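PDB 4Q6B: extracellular ligand-binding receptor from Desulfitobacterium hafniense, which binds leucine in the cleft between its two lobes and probably delivers amino acids to an ABC transporter for uptake. Local coordinates for residues Q35-Q40 with D291-L296. Residues are numbered along the deposited sequence; the frame is centred on the assembly and turned at random. Where two conformers were deposited one is given.
Sequences QEINEQ and DAVILL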
loop_
_atom_site.group_PDB
_atom_site.type_symbol
_atom_site.label_atom_id
_atom_site.label_comp_id
_atom_site.label_asym_id
_atom_site.label_seq_id
_atom_site.Cartn_x
_atom_site.Cartn_y
_atom_site.Cartn_z
ATOM N N GLN A 35 12.748 6.278 -17.154
ATOM C CA GLN A 35 12.869 6.611 -18.583
ATOM C C GLN A 35 12.297 8.002 -18.833
ATOM O O GLN A 35 12.852 8.811 -19.596
ATOM C CB GLN A 35 12.070 5.641 -19.488
ATOM C CG GLN A 35 12.454 4.162 -19.476
ATOM C CD GLN A 35 13.741 3.828 -20.228
ATOM O OE1 GLN A 35 14.162 2.661 -20.255
ATOM N NE2 GLN A 35 14.371 4.842 -20.843
ATOM N N GLU A 36 11.201 8.298 -18.143
ATOM C CA GLU A 36 10.564 9.612 -18.296
ATOM C C GLU A 36 11.491 10.713 -17.749
ATOM O O GLU A 36 11.653 11.748 -18.379
ATOM C CB GLU A 36 9.199 9.616 -17.568
ATOM C CG GLU A 36 8.496 10.972 -17.541
ATOM C CD GLU A 36 8.151 11.515 -18.926
ATOM O OE1 GLU A 36 8.111 12.758 -19.074
ATOM O OE2 GLU A 36 7.916 10.716 -19.863
ATOM N N ILE A 37 12.118 10.454 -16.605
ATOM C CA ILE A 37 12.988 11.447 -15.945
ATOM C C ILE A 37 14.192 11.727 -16.847
ATOM O O ILE A 37 14.535 12.882 -17.127
ATOM C CB ILE A 37 13.461 10.954 -14.588
ATOM C CG1 ILE A 37 12.296 10.935 -13.568
ATOM C CG2 ILE A 37 14.649 11.805 -14.073
ATOM C CD1 ILE A 37 11.634 12.291 -13.409
ATOM N N ASN A 38 14.832 10.658 -17.325
ATOM C CA ASN A 38 15.931 10.842 -18.304
ATOM C C ASN A 38 15.565 11.506 -19.647
ATOM O O ASN A 38 16.343 12.315 -20.217
ATOM C CB ASN A 38 16.657 9.504 -18.479
ATOM C CG ASN A 38 17.418 9.093 -17.184
ATOM O OD1 ASN A 38 17.804 9.964 -16.387
ATOM N ND2 ASN A 38 17.591 7.782 -16.956
ATOM N N GLU A 39 14.373 11.219 -20.163
ATOM C CA GLU A 39 13.947 11.847 -21.397
ATOM C C GLU A 39 13.793 13.360 -21.190
ATOM O O GLU A 39 13.989 14.163 -22.116
ATOM C CB GLU A 39 12.633 11.198 -21.874
ATOM C CG GLU A 39 12.843 9.935 -22.735
ATOM C CD GLU A 39 11.595 9.033 -22.844
ATOM O OE1 GLU A 39 10.475 9.463 -22.461
ATOM O OE2 GLU A 39 11.742 7.875 -23.308
ATOM N N GLN A 40 13.464 13.750 -19.962
ATOM C CA GLN A 40 13.229 15.166 -19.645
ATOM C C GLN A 40 14.514 15.851 -19.196
ATOM O O GLN A 40 14.503 17.020 -18.821
ATOM C CB GLN A 40 12.169 15.311 -18.549
ATOM C CG GLN A 40 10.788 15.010 -19.064
ATOM C CD GLN A 40 10.493 15.780 -20.334
ATOM O OE1 GLN A 40 10.672 17.000 -20.389
ATOM N NE2 GLN A 40 10.060 15.068 -21.376
ATOM N N ASP A 291 5.067 6.809 -9.117
ATOM C CA ASP A 291 4.975 8.078 -8.398
ATOM C C ASP A 291 6.166 8.249 -7.435
ATOM O O ASP A 291 6.637 9.416 -7.248
ATOM C CB ASP A 291 3.663 8.209 -7.604
ATOM C CG ASP A 291 2.515 8.776 -8.450
ATOM O OD1 ASP A 291 2.700 9.140 -9.641
ATOM O OD2 ASP A 291 1.396 8.840 -7.902
ATOM N N ALA A 292 6.703 7.157 -6.900
ATOM C CA ALA A 292 7.794 7.329 -5.936
ATOM C C ALA A 292 9.036 7.858 -6.649
ATOM O O ALA A 292 9.753 8.672 -6.120
ATOM C CB ALA A 292 8.138 5.989 -5.255
ATOM N N VAL A 293 9.332 7.310 -7.821
ATOM C CA VAL A 293 10.483 7.745 -8.604
ATOM C C VAL A 293 10.285 9.192 -9.035
ATOM O O VAL A 293 11.204 10.009 -8.906
ATOM C CB VAL A 293 10.721 6.844 -9.855
ATOM C CG1 VAL A 293 11.744 7.497 -10.832
ATOM C CG2 VAL A 293 11.189 5.463 -9.453
ATOM N N ILE A 294 9.077 9.537 -9.483
ATOM C CA ILE A 294 8.876 10.888 -9.995
ATOM C C ILE A 294 8.995 11.895 -8.834
ATOM O O ILE A 294 9.600 12.987 -8.991
ATOM C CB ILE A 294 7.528 11.063 -10.713
ATOM C CG1 ILE A 294 7.415 10.158 -11.956
ATOM C CG2 ILE A 294 7.359 12.532 -11.168
ATOM C CD1 ILE A 294 8.489 10.342 -12.975
ATOM N N LEU A 295 8.402 11.536 -7.688
ATOM C CA LEU A 295 8.423 12.369 -6.479
ATOM C C LEU A 295 9.872 12.591 -6.035
ATOM O O LEU A 295 10.313 13.726 -5.835
ATOM C CB LEU A 295 7.661 11.673 -5.331
ATOM C CG LEU A 295 6.145 11.789 -5.089
ATOM C CD1 LEU A 295 5.495 10.506 -4.517
ATOM C CD2 LEU A 295 5.878 12.968 -4.161
ATOM N N LEU A 296 10.629 11.504 -5.926
ATOM C CA LEU A 296 12.022 11.630 -5.447
ATOM C C LEU A 296 12.869 12.444 -6.429
ATOM O O LEU A 296 13.745 13.251 -6.044
ATOM C CB LEU A 296 12.678 10.278 -5.224
ATOM C CG LEU A 296 12.109 9.496 -4.063
ATOM C CD1 LEU A 296 12.640 8.047 -4.111
ATOM C CD2 LEU A 296 12.520 10.150 -2.745
#
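Ile37 and Ile294 share nearly the same side-chain shape: in each, CG1 lies anti to the carbonyl carbon (chi1 -71° and -62°) and the second torsion, -57° in both, folds CD1 back. These torsions bring the two CD1 methyls together between the helices, Ile37 CD1 to Ile294 CD1 at 3.7 Å. The side chains pass alongside each other in opposite directions, so that Ile294 CD1 also rests against CG1 of Ile37, 3.9 Å away. Ile37 sets out from its backbone toward the opposing helix. Ile294 leaves its backbone at a slant and depends on the length of its CG1-CD1 arm to touch; the long, flexible branch of isoleucine suits a position where the backbone is not aimed at the partner. Val293 suits the more buried flank: its compact CG1 meets Ile37 CG1 loosely, at 4.4 Å. No hydrogen bond crosses the contact; it rests on van der Waals packing of aliphatic groups, which suit the face turned to the other helix, and the backbones stay 7.3 Å apart between Ile37 CA and Ile294 CA. The pair joins the last turn of helix 26-39 to the middle of helix 284-301, two helices far apart in sequence that pack side by side in the lobe built on the five-stranded parallel sheet, away from the leucine pocket. Val293 extends the seam along helix 26-39 to Leu30, Ala33 and Val34 and also touches Ile79 of strand 75-79, while Ile294 reaches Ala33 and is flanked by Trp321 of strand 321-323.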